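S-adenosylmethionine:tRNA ribosyltransferase-isomerase (Thermotoga maritima, PDB 1VKY) probably transfers and isomerises the ribose moiety of S-adenosylmethionine onto the 7-aminomethyl-7-deazaguanine of tRNA, giving epoxyqueuosine in the queuosine pathway. Local coordinates at residues L26-P31 and R334-S339; L98-W103 and Q145-I150; T269-P274 and E292-D297. All coordinates share one frame; numbering follows the deposited sequence.

Contact 1 of 3, residues L26-P31 and R334-S339; sequences LIAQEP and RYRFFS
F337 O takes two donors at once: A28 N reaches F337 O at 3.2 Å in the carbonyl plane, and a water that also donates to A28 O adds a second bond. At the same residue the roles reverse: F337 N gives its hydrogen to L26 O over 2.8 Å in a nearly straight bond of 164°. The same L26 O receives a CA-H...O contact from R336 CA, at 3.3 Å. Side chains then clothe this backbone pairing. L26 CD2 sits 3.7 Å above the centre of the R334 guanidinium, and the two side chains cross at about a right angle; R334 presents that face through a chain bent at both chi2 and chi3, while its NH2 forms a salt bridge with E25. L26 CB meets the F337 ring obliquely, 4.0 Å from CD1. An alanine in place of L26 would probably leave the guanidinium face without its methyl cover and open a gap beside Y335 O. Across the other end, a second water accepts from R336 NH1 at 2.8 Å and donates to E30 O, while R336 NH2 is claimed by D342. F338 of the second subunit packs on I27. The result is an isolated beta bridge of I27 with F337, bonded in the parallel pattern, tying an N-terminal loop to the segment that begins at R334, where a Schellman motif ends the preceding helix.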
loop_
_atom_site.group_PDB
_atom_site.type_symbol
_atom_site.label_atom_id
_atom_site.label_comp_id
_atom_site.label_asym_id
_atom_site.label_seq_id
_atom_site.Cartn_x
_atom_site.Cartn_y
_atom_site.Cartn_z
ATOM N N LEU B 26 9.305 -4.672 -10.006
ATOM C CA LEU B 26 8.795 -5.856 -9.308
ATOM C C LEU B 26 8.272 -5.569 -7.915
ATOM O O LEU B 26 7.643 -6.446 -7.303
ATOM C CB LEU B 26 9.874 -6.944 -9.280
ATOM C CG LEU B 26 10.279 -7.447 -10.667
ATOM C CD1 LEU B 26 11.266 -8.639 -10.539
ATOM C CD2 LEU B 26 9.059 -7.876 -11.428
ATOM N N ILE B 27 8.502 -4.359 -7.413
ATOM C CA ILE B 27 7.926 -3.968 -6.131
ATOM C C ILE B 27 6.463 -3.589 -6.353
ATOM O O ILE B 27 6.174 -2.555 -6.915
ATOM C CB ILE B 27 8.737 -2.846 -5.479
ATOM C CG1 ILE B 27 10.183 -3.308 -5.277
ATOM C CG2 ILE B 27 8.090 -2.379 -4.180
ATOM C CD1 ILE B 27 11.074 -2.287 -4.704
ATOM N N ALA B 28 5.562 -4.444 -5.870
ATOM C CA ALA B 28 4.133 -4.318 -6.080
ATOM C C ALA B 28 3.520 -3.115 -5.348
ATOM O O ALA B 28 3.867 -2.825 -4.218
ATOM C CB ALA B 28 3.455 -5.563 -5.641
ATOM N N GLN B 29 2.603 -2.413 -6.015
ATOM C CA GLN B 29 1.937 -1.256 -5.421
ATOM C C GLN B 29 0.581 -1.621 -4.908
ATOM O O GLN B 29 0.032 -0.935 -4.072
ATOM C CB GLN B 29 1.842 -0.149 -6.455
ATOM C CG GLN B 29 3.201 0.159 -6.991
ATOM C CD GLN B 29 3.237 1.344 -7.897
ATOM O OE1 GLN B 29 2.723 2.404 -7.558
ATOM N NE2 GLN B 29 3.868 1.183 -9.041
ATOM N N GLU B 30 0.043 -2.723 -5.405
ATOM C CA GLU B 30 -1.238 -3.238 -4.943
ATOM C C GLU B 30 -1.253 -4.760 -5.016
ATOM O O GLU B 30 -0.599 -5.380 -5.890
ATOM C CB GLU B 30 -2.363 -2.677 -5.818
ATOM C CG GLU B 30 -2.131 -2.840 -7.313
ATOM C CD GLU B 30 -3.125 -2.041 -8.141
ATOM O OE1 GLU B 30 -4.350 -2.140 -7.867
ATOM O OE2 GLU B 30 -2.692 -1.315 -9.073
ATOM N N PRO B 31 -2.020 -5.358 -4.129
ATOM C CA PRO B 31 -2.130 -6.812 -4.090
ATOM C C PRO B 31 -2.982 -7.404 -5.203
ATOM O O PRO B 31 -3.823 -6.729 -5.797
ATOM C CB PRO B 31 -2.758 -7.078 -2.722
ATOM C CG PRO B 31 -3.525 -5.851 -2.389
ATOM C CD PRO B 31 -2.821 -4.706 -3.072
ATOM N N ARG B 334 10.184 -13.150 -12.240
ATOM C CA ARG B 334 9.342 -11.956 -12.212
ATOM C C ARG B 334 8.289 -12.045 -11.109
ATOM O O ARG B 334 7.156 -11.561 -11.238
ATOM C CB ARG B 334 8.720 -11.708 -13.614
ATOM C CG ARG B 334 9.738 -11.689 -14.777
ATOM C CD ARG B 334 10.690 -10.513 -14.784
ATOM N NE ARG B 334 9.985 -9.249 -14.979
ATOM C CZ ARG B 334 10.536 -8.032 -14.871
ATOM N NH1 ARG B 334 11.820 -7.870 -14.572
ATOM N NH2 ARG B 334 9.785 -6.963 -15.056
ATOM N N TYR B 335 8.657 -12.639 -9.976
ATOM C CA TYR B 335 7.779 -12.567 -8.808
ATOM C C TYR B 335 7.617 -11.096 -8.432
ATOM O O TYR B 335 8.499 -10.254 -8.716
ATOM C CB TYR B 335 8.387 -13.307 -7.590
ATOM C CG TYR B 335 8.146 -14.790 -7.550
ATOM C CD1 TYR B 335 8.684 -15.633 -8.511
ATOM C CD2 TYR B 335 7.372 -15.367 -6.524
ATOM C CE1 TYR B 335 8.470 -17.036 -8.455
ATOM C CE2 TYR B 335 7.163 -16.751 -6.456
ATOM C CZ TYR B 335 7.704 -17.582 -7.427
ATOM O OH TYR B 335 7.475 -18.967 -7.311
ATOM N N ARG B 336 6.562 -10.818 -7.694
ATOM C CA ARG B 336 6.376 -9.505 -7.109
ATOM C C ARG B 336 6.810 -9.480 -5.648
ATOM O O ARG B 336 6.573 -10.455 -4.891
ATOM C CB ARG B 336 4.929 -9.092 -7.212
ATOM C CG ARG B 336 4.386 -8.991 -8.645
ATOM C CD ARG B 336 2.864 -8.868 -8.670
ATOM N NE ARG B 336 2.270 -9.849 -7.755
ATOM C CZ ARG B 336 1.499 -9.592 -6.689
ATOM N NH1 ARG B 336 1.135 -8.335 -6.356
ATOM N NH2 ARG B 336 1.079 -10.634 -5.950
ATOM N N PHE B 337 7.422 -8.352 -5.270
ATOM C CA PHE B 337 8.133 -8.191 -4.011
ATOM C C PHE B 337 7.481 -7.167 -3.095
ATOM O O PHE B 337 6.675 -6.331 -3.509
ATOM C CB PHE B 337 9.568 -7.765 -4.278
ATOM C CG PHE B 337 10.421 -8.847 -4.849
ATOM C CD1 PHE B 337 10.199 -9.322 -6.114
ATOM C CD2 PHE B 337 11.501 -9.322 -4.148
ATOM C CE1 PHE B 337 10.986 -10.297 -6.642
ATOM C CE2 PHE B 337 12.303 -10.320 -4.681
ATOM C CZ PHE B 337 12.039 -10.802 -5.915
ATOM N N PHE B 338 7.851 -7.266 -1.833
ATOM C CA PHE B 338 7.450 -6.344 -0.792
ATOM C C PHE B 338 6.038 -6.612 -0.345
ATOM O O PHE B 338 5.500 -7.695 -0.566
ATOM C CB PHE B 338 7.761 -4.880 -1.233
ATOM C CG PHE B 338 7.923 -3.908 -0.119
ATOM C CD1 PHE B 338 8.752 -4.177 0.950
ATOM C CD2 PHE B 338 7.218 -2.719 -0.121
ATOM C CE1 PHE B 338 8.889 -3.268 1.970
ATOM C CE2 PHE B 338 7.366 -1.807 0.905
ATOM C CZ PHE B 338 8.192 -2.072 1.934
ATOM N N SER B 339 5.493 -5.671 0.420
ATOM C CA SER B 339 4.279 -5.856 1.180
ATOM C C SER B 339 3.022 -6.334 0.442
ATOM O O SER B 339 2.155 -6.979 1.071
ATOM C CB SER B 339 3.980 -4.537 1.924
ATOM O OG SER B 339 5.045 -4.270 2.856
HETATM O O HOH W 1 4.693 -4.569 -2.393
HETATM O O HOH W 2 0.593 -6.237 -8.077
#

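Contact 2 of 3, residues L98-W103 and Q145-I150; sequences LEEGIW and QDDRLI
D147 OD1 stands at the tight centre of this contact, where a hairpin of the six-stranded antiparallel sheet meets the first turn of helix 147-153. The hairpin turns through a type II beta turn from E99 to I102, with a classic bulge at L98 and E99. G101 N reaches D147 OD1 at 2.8 Å and the indole of W103 approaches from the opposite face of the carboxylate, so a single oxygen is gripped by a backbone and a side-chain donor. D146 is the N-cap, and its OD1 takes only weak bonds from R148 N and L149 N. The amide of D147 is instead received by E100 OE2, at 2.6 Å and from above the carboxylate plane. In E100, CG lies anti to the backbone N (chi1 176°) and the bend at chi2 turns CD toward the helix start. E100 OE1 lies 3.3 Å from D147 OD2; R97, which salt-bridges both oxygens, would probably offset this repulsion. G101 CA passes 3.9 Å from Q145 CA, with no side chain between the two backbones. Inside, I150 CD1 lies 4.1 Å from G101 CA while its side chain packs on L94 and F142. The solvent side is slacker: Q145, exposed, stretches an extended chain alongside I102, and its NE2 spans 3.3 Å to E100 O, nearly along the C=O axis. The inner bond is shorter and buried: W103 NE1 donates to D147 OD1 over 2.9 Å at 176°, the oxygen only 1° out of the ring plane.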
loop_
_atom_site.group_PDB
_atom_site.type_symbol
_atom_site.label_atom_id
_atom_site.label_comp_id
_atom_site.label_asym_id
_atom_site.label_seq_id
_atom_site.Cartn_x
_atom_site.Cartn_y
_atom_site.Cartn_z
ATOM N N LEU B 98 -10.991 -7.589 29.349
ATOM C CA LEU B 98 -11.543 -8.836 29.868
ATOM C C LEU B 98 -13.061 -8.746 29.912
ATOM O O LEU B 98 -13.762 -9.742 29.797
ATOM C CB LEU B 98 -10.958 -9.156 31.246
ATOM C CG LEU B 98 -9.415 -9.200 31.347
ATOM C CD1 LEU B 98 -9.012 -9.770 32.692
ATOM C CD2 LEU B 98 -8.758 -9.996 30.227
ATOM N N GLU B 99 -13.543 -7.524 30.053
ATOM C CA GLU B 99 -14.930 -7.228 30.287
ATOM C C GLU B 99 -15.018 -5.698 30.254
ATOM O O GLU B 99 -14.038 -5.033 30.537
ATOM C CB GLU B 99 -15.343 -7.812 31.665
ATOM C CG GLU B 99 -16.610 -7.274 32.263
ATOM C CD GLU B 99 -17.386 -8.295 33.069
ATOM O OE1 GLU B 99 -17.172 -8.398 34.300
ATOM O OE2 GLU B 99 -18.255 -8.979 32.481
ATOM N N GLU B 100 -16.183 -5.143 29.924
ATOM C CA GLU B 100 -16.383 -3.695 29.951
ATOM C C GLU B 100 -15.791 -3.131 31.230
ATOM O O GLU B 100 -16.154 -3.549 32.314
ATOM C CB GLU B 100 -17.885 -3.382 29.917
ATOM C CG GLU B 100 -18.251 -1.899 30.027
ATOM C CD GLU B 100 -17.933 -1.079 28.777
ATOM O OE1 GLU B 100 -17.796 -1.641 27.679
ATOM O OE2 GLU B 100 -17.850 0.159 28.882
ATOM N N GLY B 101 -14.861 -2.206 31.104
ATOM C CA GLY B 101 -14.258 -1.579 32.283
ATOM C C GLY B 101 -13.292 -2.417 33.113
ATOM O O GLY B 101 -12.896 -1.976 34.182
ATOM N N ILE B 102 -12.927 -3.622 32.647
ATOM C CA ILE B 102 -11.885 -4.465 33.266
ATOM C C ILE B 102 -10.863 -4.848 32.175
ATOM O O ILE B 102 -11.179 -5.557 31.189
ATOM C CB ILE B 102 -12.481 -5.736 33.987
ATOM C CG1 ILE B 102 -13.568 -5.349 34.979
ATOM C CG2 ILE B 102 -11.379 -6.505 34.715
ATOM C CD1 ILE B 102 -14.154 -6.509 35.754
ATOM N N TRP B 103 -9.637 -4.356 32.359
ATOM C CA TRP B 103 -8.566 -4.487 31.395
ATOM C C TRP B 103 -7.267 -4.985 32.006
ATOM O O TRP B 103 -6.898 -4.568 33.108
ATOM C CB TRP B 103 -8.284 -3.098 30.800
ATOM C CG TRP B 103 -9.350 -2.601 29.907
ATOM C CD1 TRP B 103 -10.577 -2.088 30.277
ATOM C CD2 TRP B 103 -9.310 -2.558 28.492
ATOM N NE1 TRP B 103 -11.291 -1.739 29.163
ATOM C CE2 TRP B 103 -10.542 -2.019 28.052
ATOM C CE3 TRP B 103 -8.360 -2.922 27.541
ATOM C CZ2 TRP B 103 -10.833 -1.825 26.709
ATOM C CZ3 TRP B 103 -8.642 -2.714 26.214
ATOM C CH2 TRP B 103 -9.879 -2.175 25.813
ATOM N N GLN B 145 -17.106 1.562 35.326
ATOM C CA GLN B 145 -16.742 0.591 34.311
ATOM C C GLN B 145 -17.326 0.978 32.971
ATOM O O GLN B 145 -18.320 0.412 32.523
ATOM C CB GLN B 145 -17.210 -0.797 34.725
ATOM C CG GLN B 145 -16.400 -1.352 35.847
ATOM C CD GLN B 145 -16.927 -2.674 36.361
ATOM O OE1 GLN B 145 -17.330 -2.767 37.524
ATOM N NE2 GLN B 145 -16.932 -3.693 35.504
ATOM N N ASP B 146 -16.683 1.941 32.328
ATOM C CA ASP B 146 -17.197 2.548 31.100
ATOM C C ASP B 146 -16.025 2.774 30.138
ATOM O O ASP B 146 -15.195 3.644 30.351
ATOM C CB ASP B 146 -17.920 3.859 31.467
ATOM C CG ASP B 146 -18.544 4.590 30.257
ATOM O OD1 ASP B 146 -18.250 4.287 29.080
ATOM O OD2 ASP B 146 -19.343 5.534 30.406
ATOM N N ASP B 147 -15.952 1.972 29.090
ATOM C CA ASP B 147 -14.799 1.981 28.185
ATOM C C ASP B 147 -14.701 3.273 27.382
ATOM O O ASP B 147 -13.601 3.724 27.031
ATOM C CB ASP B 147 -14.859 0.791 27.214
ATOM C CG ASP B 147 -14.425 -0.550 27.850
ATOM O OD1 ASP B 147 -13.994 -0.623 29.025
ATOM O OD2 ASP B 147 -14.486 -1.600 27.207
ATOM N N ARG B 148 -15.852 3.844 27.053
ATOM C CA ARG B 148 -15.888 5.096 26.289
ATOM C C ARG B 148 -15.255 6.223 27.101
ATOM O O ARG B 148 -14.413 6.971 26.602
ATOM C CB ARG B 148 -17.320 5.428 25.884
ATOM C CG ARG B 148 -17.811 4.568 24.723
ATOM N N LEU B 149 -15.611 6.294 28.372
ATOM C CA LEU B 149 -14.971 7.235 29.271
ATOM C C LEU B 149 -13.461 7.004 29.335
ATOM O O LEU B 149 -12.665 7.938 29.213
ATOM C CB LEU B 149 -15.570 7.126 30.668
ATOM C CG LEU B 149 -14.964 8.053 31.726
ATOM C CD1 LEU B 149 -15.033 9.505 31.272
ATOM C CD2 LEU B 149 -15.670 7.867 33.062
ATOM N N ILE B 150 -13.073 5.748 29.519
ATOM C CA ILE B 150 -11.656 5.395 29.614
ATOM C C ILE B 150 -10.906 5.861 28.346
ATOM O O ILE B 150 -9.828 6.444 28.416
ATOM C CB ILE B 150 -11.485 3.868 29.813
ATOM C CG1 ILE B 150 -12.018 3.419 31.189
ATOM C CG2 ILE B 150 -10.027 3.487 29.662
ATOM C CD1 ILE B 150 -12.275 1.915 31.244
#

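Contact 3 of 3, residues T269-P274 and E292-D297; sequences TIARLP and EFKLVD
A271 CB touches both K294 CB, at 3.8 Å, and L295 CG, at 4.0 Å, and so forms the middle of a surface contact between the turn at the C-terminal part of helix 261-270 and the loop leading into strand 298-302. The turn is a type I beta turn from I270 to L273, and it sets three successive residues against the loop in different ways. On one flank the meeting is purely apolar. With I270 CG1 between the backbone N and the carbonyl carbon (chi1 71°), that atom comes within 4.1 Å of L295 CD1, and the two side chains cross at about a right angle. On the other flank the contact is polar. R272 runs extended from CG to NE, and its NH2 gives a hydrogen to E292 O at 2.8 Å, the acceptor lying almost in the guanidinium plane. K294 crosses this arginine at about a right angle, with CD 3.8 Å above one guanidinium face and offset toward its rim, so that the aliphatic part of the lysine covers a charged flat group.

The next shell explains why these groups stand where they do. E268, in the last turns of the helix, takes the backbone amides of K294, L295 and V296 on its carboxylate while OE1 also salt-bridges R272 NH1, so one side chain fixes both the loop and the arginine that reaches over it. R250 holds K294 O, and Y236 and V238 of strand 234-238 lie against I270. Beyond K294 CD two positive groups end near each other without touching, a repulsion that the E268 carboxylate on R272 probably eases: R272 NH2 is 4.7 Å from K294 NZ.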
loop_
_atom_site.group_PDB
_atom_site.type_symbol
_atom_site.label_atom_id
_atom_site.label_comp_id
_atom_site.label_asym_id
_atom_site.label_seq_id
_atom_site.Cartn_x
_atom_site.Cartn_y
_atom_site.Cartn_z
ATOM N N THR B 269 11.849 -15.035 20.791
ATOM C CA THR B 269 12.050 -14.321 22.031
ATOM C C THR B 269 11.525 -15.116 23.248
ATOM O O THR B 269 12.260 -15.331 24.245
ATOM C CB THR B 269 11.361 -12.957 21.928
ATOM O OG1 THR B 269 11.991 -12.168 20.917
ATOM C CG2 THR B 269 11.476 -12.179 23.233
ATOM N N ILE B 270 10.276 -15.580 23.198
ATOM C CA ILE B 270 9.746 -16.317 24.369
ATOM C C ILE B 270 10.373 -17.688 24.551
ATOM O O ILE B 270 10.408 -18.206 25.671
ATOM C CB ILE B 270 8.172 -16.448 24.383
ATOM C CG1 ILE B 270 7.685 -17.414 23.304
ATOM C CG2 ILE B 270 7.548 -15.098 24.263
ATOM C CD1 ILE B 270 6.305 -17.864 23.467
ATOM N N ALA B 271 10.850 -18.277 23.463
ATOM C CA ALA B 271 11.573 -19.551 23.527
ATOM C C ALA B 271 12.839 -19.414 24.381
ATOM O O ALA B 271 13.364 -20.415 24.832
ATOM C CB ALA B 271 11.987 -20.027 22.128
ATOM N N ARG B 272 13.363 -18.196 24.541
ATOM C CA ARG B 272 14.608 -17.983 25.263
ATOM C C ARG B 272 14.351 -17.414 26.665
ATOM O O ARG B 272 15.278 -16.967 27.315
ATOM C CB ARG B 272 15.518 -17.046 24.472
ATOM C CG ARG B 272 16.071 -17.743 23.199
ATOM C CD ARG B 272 16.650 -16.852 22.202
ATOM N NE ARG B 272 17.334 -17.647 21.163
ATOM C CZ ARG B 272 16.750 -18.343 20.202
ATOM N NH1 ARG B 272 15.425 -18.384 20.084
ATOM N NH2 ARG B 272 17.486 -19.041 19.344
ATOM N N LEU B 273 13.103 -17.439 27.127
ATOM C CA LEU B 273 12.780 -16.929 28.451
ATOM C C LEU B 273 12.367 -18.082 29.300
ATOM O O LEU B 273 12.031 -19.147 28.798
ATOM C CB LEU B 273 11.608 -15.958 28.386
ATOM C CG LEU B 273 11.845 -14.650 27.659
ATOM C CD1 LEU B 273 10.517 -13.919 27.467
ATOM C CD2 LEU B 273 12.847 -13.799 28.408
ATOM N N PRO B 274 12.355 -17.897 30.616
ATOM C CA PRO B 274 11.857 -18.969 31.460
ATOM C C PRO B 274 10.394 -19.263 31.102
ATOM O O PRO B 274 9.696 -18.405 30.612
ATOM C CB PRO B 274 11.975 -18.424 32.888
ATOM C CG PRO B 274 12.541 -17.065 32.825
ATOM C CD PRO B 274 12.755 -16.693 31.375
ATOM N N GLU B 292 19.522 -20.629 15.441
ATOM C CA GLU B 292 18.758 -21.826 15.756
ATOM C C GLU B 292 17.326 -21.455 16.173
ATOM O O GLU B 292 17.122 -20.777 17.186
ATOM C CB GLU B 292 19.402 -22.570 16.927
ATOM C CG GLU B 292 18.742 -23.896 17.288
ATOM C CD GLU B 292 18.900 -24.970 16.194
ATOM O OE1 GLU B 292 19.832 -24.884 15.344
ATOM O OE2 GLU B 292 18.075 -25.912 16.188
ATOM N N PHE B 293 16.361 -21.942 15.403
ATOM C CA PHE B 293 14.960 -21.642 15.650
ATOM C C PHE B 293 14.414 -22.693 16.616
ATOM O O PHE B 293 14.336 -23.866 16.287
ATOM C CB PHE B 293 14.219 -21.523 14.333
ATOM C CG PHE B 293 14.642 -20.310 13.578
ATOM C CD1 PHE B 293 15.832 -20.319 12.827
ATOM C CD2 PHE B 293 13.919 -19.136 13.683
ATOM C CE1 PHE B 293 16.290 -19.150 12.181
ATOM C CE2 PHE B 293 14.342 -17.990 13.068
ATOM C CZ PHE B 293 15.547 -17.974 12.311
ATOM N N LYS B 294 14.103 -22.268 17.831
ATOM C CA LYS B 294 13.638 -23.156 18.874
ATOM C C LYS B 294 12.147 -23.439 18.839
ATOM O O LYS B 294 11.677 -24.457 19.355
ATOM C CB LYS B 294 13.997 -22.560 20.228
ATOM C CG LYS B 294 15.498 -22.523 20.443
ATOM C CD LYS B 294 15.873 -21.861 21.802
ATOM C CE LYS B 294 17.383 -22.043 22.111
ATOM N NZ LYS B 294 18.054 -23.252 21.460
ATOM N N LEU B 295 11.368 -22.541 18.294
ATOM C CA LEU B 295 9.917 -22.746 18.280
ATOM C C LEU B 295 9.339 -22.811 16.872
ATOM O O LEU B 295 8.380 -23.543 16.597
ATOM C CB LEU B 295 9.179 -21.664 19.077
ATOM C CG LEU B 295 8.812 -21.917 20.523
ATOM C CD1 LEU B 295 8.014 -20.803 21.082
ATOM C CD2 LEU B 295 8.086 -23.274 20.759
ATOM N N VAL B 296 9.960 -22.149 15.940
ATOM C CA VAL B 296 9.374 -22.069 14.592
ATOM C C VAL B 296 9.869 -23.202 13.679
ATOM O O VAL B 296 11.068 -23.285 13.410
ATOM C CB VAL B 296 9.722 -20.724 13.989
ATOM C CG1 VAL B 296 9.128 -20.599 12.544
ATOM C CG2 VAL B 296 9.245 -19.594 14.868
ATOM N N ASP B 297 8.956 -24.057 13.206
ATOM C CA ASP B 297 9.327 -25.197 12.324
ATOM C C ASP B 297 9.227 -24.895 10.834
ATOM O O ASP B 297 9.843 -25.574 9.999
ATOM C CB ASP B 297 8.469 -26.419 12.624
ATOM C CG ASP B 297 8.510 -26.797 14.094
ATOM O OD1 ASP B 297 9.619 -26.902 14.645
ATOM O OD2 ASP B 297 7.484 -26.960 14.787
#

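The three contacts lie well apart, with centres 31 to 41 Å from one another. Contacts 1 and 3 involve loops leading into strands 343-346 and 298-302 of the same mixed sheet, whereas contact 2 belongs to the antiparallel sheet. Contacts 1 and 2 are partly buried; contact 3 is a surface contact, although it lies nearest the centre of the chain. Contact 1 closes the longest span and is the one reached by the second subunit. Chemistry follows place: backbone bonds and waters carry contact 1; two carboxylates, of E100 and D147, organise contact 2 at a helix start; contact 3 combines apolar touching with one arginine bond, its loop amides taken by E268 from outside its segments.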